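Local coordinates for LIM domain only protein 7 (PDB 2EAQ) that probably acts as a scaffold protein, its PDZ domain being of the kind that recognises short C-terminal peptide tails of partner proteins, at residues 21-32 and 49-60. Sequence-based numbering, arbitrary orientation.
Sequences FTIKWDIPGIFV and DDEIIAINNTKF. With NI (nickel (II) ion), chain C.
Ile30 lies over one face of the Phe60 ring at the centre of this PDZ domain contact, where the hairpin of strands 21-26 and 29-35 meets strand 51-55 and the chain that follows it. Strand 21-26 and helix 65-78 correspond to the walls of the PDZ peptide groove, and the contact probably joins the strand's hairpin to the rest of the domain. Ile30 CG1 stands 3.8 Å from the Phe60 ring centroid, almost on the ring normal, a CH-pi contact. A chi1 of 45° sets CG1 there, between the backbone N and the carbonyl carbon. The edge of the Phe60 ring is turned toward the face of the Trp25 six-membered ring, an offset edge-to-face pair with planes at 75°, while Pro28 O lies in the Phe60 ring plane, 3.4 Å from CE2. An alanine at Phe60 would probably strip Ile30 CG1 and CD1 of the ring face they rest on and leave the Trp25 face without the edge turned toward it. Trp68 of helix 65-78 also meets the Phe60 ring edge-to-face. Ile52 directs CD1 into the hairpin, 3.8 Å from both Ile23 CG1 and Val32 CG2.

Backbone pairing carries the contact outward: Ile52 N donates to Ile30 O, and Val32 N to Asp50 O, both at 2.9 Å. Phe31 CE2 comes within 3.5 Å of Glu51 CG. The extended Glu51 chain carries OE1 to Tyr88 OH, and water 2 accepts from Ile30 N close to Glu51 OE2 and Ile52 O.

At the polar edge the Asp50 carboxylate turns to Arg87 and Gln47 N, whereas Asp49 N gives Val32 O a nearly straight bond of 2.8 Å. Water 3 joins Val32 O to Asp49 OD1, and both Asp49 carboxylate oxygens chelate the nickel ion, OD1 at 2.4 Å.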
loop_
_atom_site.group_PDB
_atom_site.type_symbol
_atom_site.label_atom_id
_atom_site.label_comp_id
_atom_site.label_asym_id
_atom_site.label_seq_id
_atom_site.Cartn_x
_atom_site.Cartn_y
_atom_site.Cartn_z
ATOM N N PHE A 21 -1.562 -5.949 4.660
ATOM C CA PHE A 21 -1.002 -6.431 3.404
ATOM C C PHE A 21 0.534 -6.400 3.555
ATOM O O PHE A 21 1.077 -5.727 4.436
ATOM C CB PHE A 21 -1.462 -5.524 2.233
ATOM C CG PHE A 21 -0.885 -4.162 2.236
ATOM C CD1 PHE A 21 0.241 -3.879 1.495
ATOM C CD2 PHE A 21 -1.480 -3.125 2.980
ATOM C CE1 PHE A 21 0.762 -2.576 1.521
ATOM C CE2 PHE A 21 -0.946 -1.845 2.998
ATOM C CZ PHE A 21 0.166 -1.597 2.274
ATOM N N THR A 22 1.203 -7.193 2.724
ATOM C CA THR A 22 2.687 -7.169 2.659
ATOM C C THR A 22 3.041 -6.796 1.224
ATOM O O THR A 22 2.237 -6.968 0.284
ATOM C CB THR A 22 3.329 -8.494 2.993
ATOM O OG1 THR A 22 2.893 -9.495 2.083
ATOM C CG2 THR A 22 2.956 -8.908 4.444
ATOM N N ILE A 23 4.263 -6.302 1.041
ATOM C CA ILE A 23 4.738 -5.857 -0.259
ATOM C C ILE A 23 5.737 -6.820 -0.852
ATOM O O ILE A 23 6.565 -7.428 -0.106
ATOM C CB ILE A 23 5.391 -4.483 -0.093
ATOM C CG1 ILE A 23 4.311 -3.454 0.299
ATOM C CG2 ILE A 23 6.069 -4.020 -1.427
ATOM C CD1 ILE A 23 4.780 -2.007 0.420
ATOM N N LYS A 24 5.589 -7.022 -2.155
ATOM C CA LYS A 24 6.528 -7.775 -2.977
ATOM C C LYS A 24 7.400 -6.748 -3.659
ATOM O O LYS A 24 6.944 -5.924 -4.483
ATOM C CB LYS A 24 5.822 -8.589 -4.059
ATOM C CG LYS A 24 6.866 -9.361 -4.900
ATOM C CD LYS A 24 6.207 -10.418 -5.759
ATOM C CE LYS A 24 5.925 -9.810 -7.117
ATOM N NZ LYS A 24 5.993 -10.846 -8.240
ATOM N N TRP A 25 8.687 -6.749 -3.278
ATOM C CA TRP A 25 9.661 -5.900 -3.945
ATOM C C TRP A 25 10.084 -6.615 -5.212
ATOM O O TRP A 25 10.630 -7.744 -5.167
ATOM C CB TRP A 25 10.838 -5.703 -3.003
ATOM C CG TRP A 25 10.450 -4.814 -1.851
ATOM C CD1 TRP A 25 9.658 -5.168 -0.786
ATOM C CD2 TRP A 25 10.753 -3.442 -1.699
ATOM N NE1 TRP A 25 9.446 -4.075 0.028
ATOM C CE2 TRP A 25 10.103 -2.997 -0.504
ATOM C CE3 TRP A 25 11.517 -2.511 -2.462
ATOM C CZ2 TRP A 25 10.190 -1.691 -0.042
ATOM C CZ3 TRP A 25 11.601 -1.204 -1.983
ATOM C CH2 TRP A 25 10.943 -0.806 -0.787
ATOM N N ASP A 26 9.847 -6.007 -6.368
ATOM C CA ASP A 26 10.267 -6.577 -7.639
ATOM C C ASP A 26 10.744 -5.372 -8.444
ATOM O O ASP A 26 10.147 -4.967 -9.476
ATOM C CB ASP A 26 9.123 -7.287 -8.343
ATOM C CG ASP A 26 9.656 -8.333 -9.311
ATOM O OD1 ASP A 26 10.880 -8.373 -9.431
ATOM O OD2 ASP A 26 8.831 -9.038 -9.880
ATOM N N ILE A 27 11.875 -4.847 -8.027
ATOM C CA ILE A 27 12.453 -3.624 -8.596
ATOM C C ILE A 27 12.464 -3.740 -10.132
ATOM O O ILE A 27 12.903 -4.734 -10.649
ATOM C CB ILE A 27 13.878 -3.442 -7.988
ATOM C CG1 ILE A 27 13.770 -3.057 -6.496
ATOM C CG2 ILE A 27 14.658 -2.407 -8.772
ATOM C CD1 ILE A 27 12.873 -1.817 -6.176
ATOM N N PRO A 28 12.156 -2.644 -10.853
ATOM C CA PRO A 28 11.851 -1.314 -10.312
ATOM C C PRO A 28 10.479 -1.028 -9.706
ATOM O O PRO A 28 10.216 0.138 -9.335
ATOM C CB PRO A 28 12.189 -0.379 -11.493
ATOM C CG PRO A 28 11.684 -1.212 -12.666
ATOM C CD PRO A 28 12.205 -2.611 -12.352
ATOM N N GLY A 29 9.658 -2.076 -9.583
ATOM C CA GLY A 29 8.353 -1.837 -8.951
ATOM C C GLY A 29 8.168 -2.492 -7.610
ATOM O O GLY A 29 8.952 -3.347 -7.188
ATOM N N ILE A 30 7.132 -2.079 -6.913
ATOM C CA ILE A 30 6.661 -2.763 -5.678
ATOM C C ILE A 30 5.207 -3.145 -5.928
ATOM O O ILE A 30 4.455 -2.400 -6.586
ATOM C CB ILE A 30 6.798 -1.926 -4.402
ATOM C CG1 ILE A 30 6.323 -0.508 -4.631
ATOM C CG2 ILE A 30 8.259 -1.914 -3.915
ATOM C CD1 ILE A 30 6.066 0.232 -3.289
ATOM N N PHE A 31 4.815 -4.287 -5.402
ATOM C CA PHE A 31 3.484 -4.877 -5.634
ATOM C C PHE A 31 2.914 -5.409 -4.337
ATOM O O PHE A 31 3.622 -5.585 -3.353
ATOM C CB PHE A 31 3.596 -6.035 -6.637
ATOM C CG PHE A 31 4.233 -5.646 -7.949
ATOM C CD1 PHE A 31 5.621 -5.550 -8.051
ATOM C CD2 PHE A 31 3.419 -5.297 -9.021
ATOM C CE1 PHE A 31 6.204 -5.073 -9.251
ATOM C CE2 PHE A 31 3.964 -4.841 -10.210
ATOM C CZ PHE A 31 5.360 -4.736 -10.303
ATOM N N VAL A 32 1.600 -5.627 -4.327
ATOM C CA VAL A 32 0.973 -6.230 -3.145
ATOM C C VAL A 32 1.254 -7.731 -3.183
ATOM O O VAL A 32 0.903 -8.445 -4.139
ATOM C CB VAL A 32 -0.534 -5.940 -3.136
ATOM C CG1 VAL A 32 -1.165 -6.669 -1.997
ATOM C CG2 VAL A 32 -0.769 -4.431 -3.015
ATOM N N ASP A 49 -0.950 -8.603 -6.266
ATOM C CA ASP A 49 -0.404 -8.230 -7.572
ATOM C C ASP A 49 -0.707 -6.814 -7.997
ATOM O O ASP A 49 -0.230 -6.373 -9.055
ATOM C CB ASP A 49 -0.852 -9.197 -8.676
ATOM C CG ASP A 49 -0.096 -10.524 -8.653
ATOM O OD1 ASP A 49 1.030 -10.574 -8.140
ATOM O OD2 ASP A 49 -0.637 -11.520 -9.203
ATOM N N ASP A 50 -1.526 -6.085 -7.234
ATOM C CA ASP A 50 -1.709 -4.678 -7.582
ATOM C C ASP A 50 -0.334 -4.006 -7.496
ATOM O O ASP A 50 0.418 -4.249 -6.540
ATOM C CB ASP A 50 -2.634 -3.932 -6.589
ATOM C CG ASP A 50 -4.089 -4.252 -6.760
ATOM O OD1 ASP A 50 -4.457 -4.843 -7.774
ATOM O OD2 ASP A 50 -4.855 -3.846 -5.842
ATOM N N GLU A 51 0.046 -3.184 -8.465
ATOM C CA GLU A 51 1.329 -2.456 -8.409
ATOM C C GLU A 51 1.121 -1.213 -7.597
ATOM O O GLU A 51 0.138 -0.485 -7.857
ATOM C CB GLU A 51 1.821 -2.085 -9.800
ATOM C CG GLU A 51 3.247 -1.463 -9.676
ATOM C CD GLU A 51 3.842 -0.951 -10.956
ATOM O OE1 GLU A 51 3.200 -1.063 -12.006
ATOM O OE2 GLU A 51 4.957 -0.395 -10.840
ATOM N N ILE A 52 1.985 -0.959 -6.624
ATOM C CA ILE A 52 1.819 0.193 -5.752
ATOM C C ILE A 52 2.585 1.371 -6.370
ATOM O O ILE A 52 3.817 1.332 -6.568
ATOM C CB ILE A 52 2.357 -0.141 -4.327
ATOM C CG1 ILE A 52 1.572 -1.342 -3.798
ATOM C CG2 ILE A 52 2.260 1.053 -3.401
ATOM C CD1 ILE A 52 2.168 -2.005 -2.499
ATOM N N ILE A 53 1.874 2.444 -6.704
ATOM C CA ILE A 53 2.484 3.601 -7.301
ATOM C C ILE A 53 2.805 4.689 -6.319
ATOM O O ILE A 53 3.854 5.309 -6.381
ATOM C CB ILE A 53 1.582 4.149 -8.454
ATOM C CG1 ILE A 53 1.332 3.054 -9.502
ATOM C CG2 ILE A 53 2.258 5.376 -9.086
ATOM C CD1 ILE A 53 2.539 2.417 -10.061
ATOM N N ALA A 54 1.919 4.905 -5.357
ATOM C CA ALA A 54 2.143 5.932 -4.349
ATOM C C ALA A 54 1.274 5.667 -3.119
ATOM O O ALA A 54 0.301 4.949 -3.214
ATOM C CB ALA A 54 1.701 7.341 -4.875
ATOM N N ILE A 55 1.704 6.165 -1.979
ATOM C CA ILE A 55 0.833 6.160 -0.797
ATOM C C ILE A 55 0.805 7.586 -0.265
ATOM O O ILE A 55 1.855 8.238 -0.140
ATOM C CB ILE A 55 1.243 5.176 0.302
ATOM C CG1 ILE A 55 2.671 5.440 0.752
ATOM C CG2 ILE A 55 1.051 3.776 -0.171
ATOM C CD1 ILE A 55 3.067 4.626 2.036
ATOM N N ASN A 56 -0.399 8.084 0.036
ATOM C CA ASN A 56 -0.541 9.423 0.558
ATOM C C ASN A 56 0.265 10.382 -0.347
ATOM O O ASN A 56 0.024 10.403 -1.569
ATOM C CB ASN A 56 -0.140 9.400 2.054
ATOM C CG ASN A 56 -1.000 8.427 2.861
ATOM O OD1 ASN A 56 -0.551 7.812 3.863
ATOM N ND2 ASN A 56 -2.260 8.318 2.459
ATOM N N ASN A 57 1.175 11.153 0.194
ATOM C CA ASN A 57 1.911 12.089 -0.701
ATOM C C ASN A 57 3.267 11.576 -1.160
ATOM O O ASN A 57 4.124 12.390 -1.549
ATOM C CB ASN A 57 2.101 13.398 0.097
ATOM C CG ASN A 57 0.739 14.042 0.424
ATOM O OD1 ASN A 57 0.457 14.469 1.573
ATOM N ND2 ASN A 57 -0.109 14.071 -0.578
ATOM N N THR A 58 3.474 10.261 -1.197
ATOM C CA THR A 58 4.776 9.707 -1.507
ATOM C C THR A 58 4.673 8.797 -2.697
ATOM O O THR A 58 4.050 7.739 -2.638
ATOM C CB THR A 58 5.285 8.886 -0.301
ATOM O OG1 THR A 58 5.446 9.749 0.827
ATOM C CG2 THR A 58 6.611 8.233 -0.594
ATOM N N LYS A 59 5.297 9.211 -3.809
ATOM C CA LYS A 59 5.334 8.359 -5.000
ATOM C C LYS A 59 6.549 7.432 -4.822
ATOM O O LYS A 59 7.669 7.874 -4.475
ATOM C CB LYS A 59 5.497 9.241 -6.254
ATOM C CG LYS A 59 5.412 8.481 -7.563
ATOM C CD LYS A 59 5.630 9.376 -8.781
ATOM C CE LYS A 59 5.098 8.684 -10.042
ATOM N NZ LYS A 59 5.608 7.245 -10.201
ATOM N N PHE A 60 6.371 6.141 -5.028
ATOM C CA PHE A 60 7.508 5.224 -4.931
ATOM C C PHE A 60 8.537 5.429 -6.034
ATOM O O PHE A 60 8.205 5.662 -7.228
ATOM C CB PHE A 60 7.020 3.783 -5.083
ATOM C CG PHE A 60 8.126 2.761 -5.013
ATOM C CD1 PHE A 60 8.720 2.468 -3.787
ATOM C CD2 PHE A 60 8.623 2.182 -6.186
ATOM C CE1 PHE A 60 9.829 1.593 -3.703
ATOM C CE2 PHE A 60 9.718 1.314 -6.133
ATOM C CZ PHE A 60 10.321 1.027 -4.908
HETATM NI NI NI C . 1.523 -12.733 -9.080
HETATM O O HOH W 1 3.894 -13.300 -9.454
HETATM O O HOH W 2 5.816 0.322 -8.313
HETATM O O HOH W 3 2.624 -9.802 -5.925
HETATM O O HOH W 4 2.166 -11.745 -11.082
HETATM O O HOH W 5 -0.376 -13.723 -9.440
#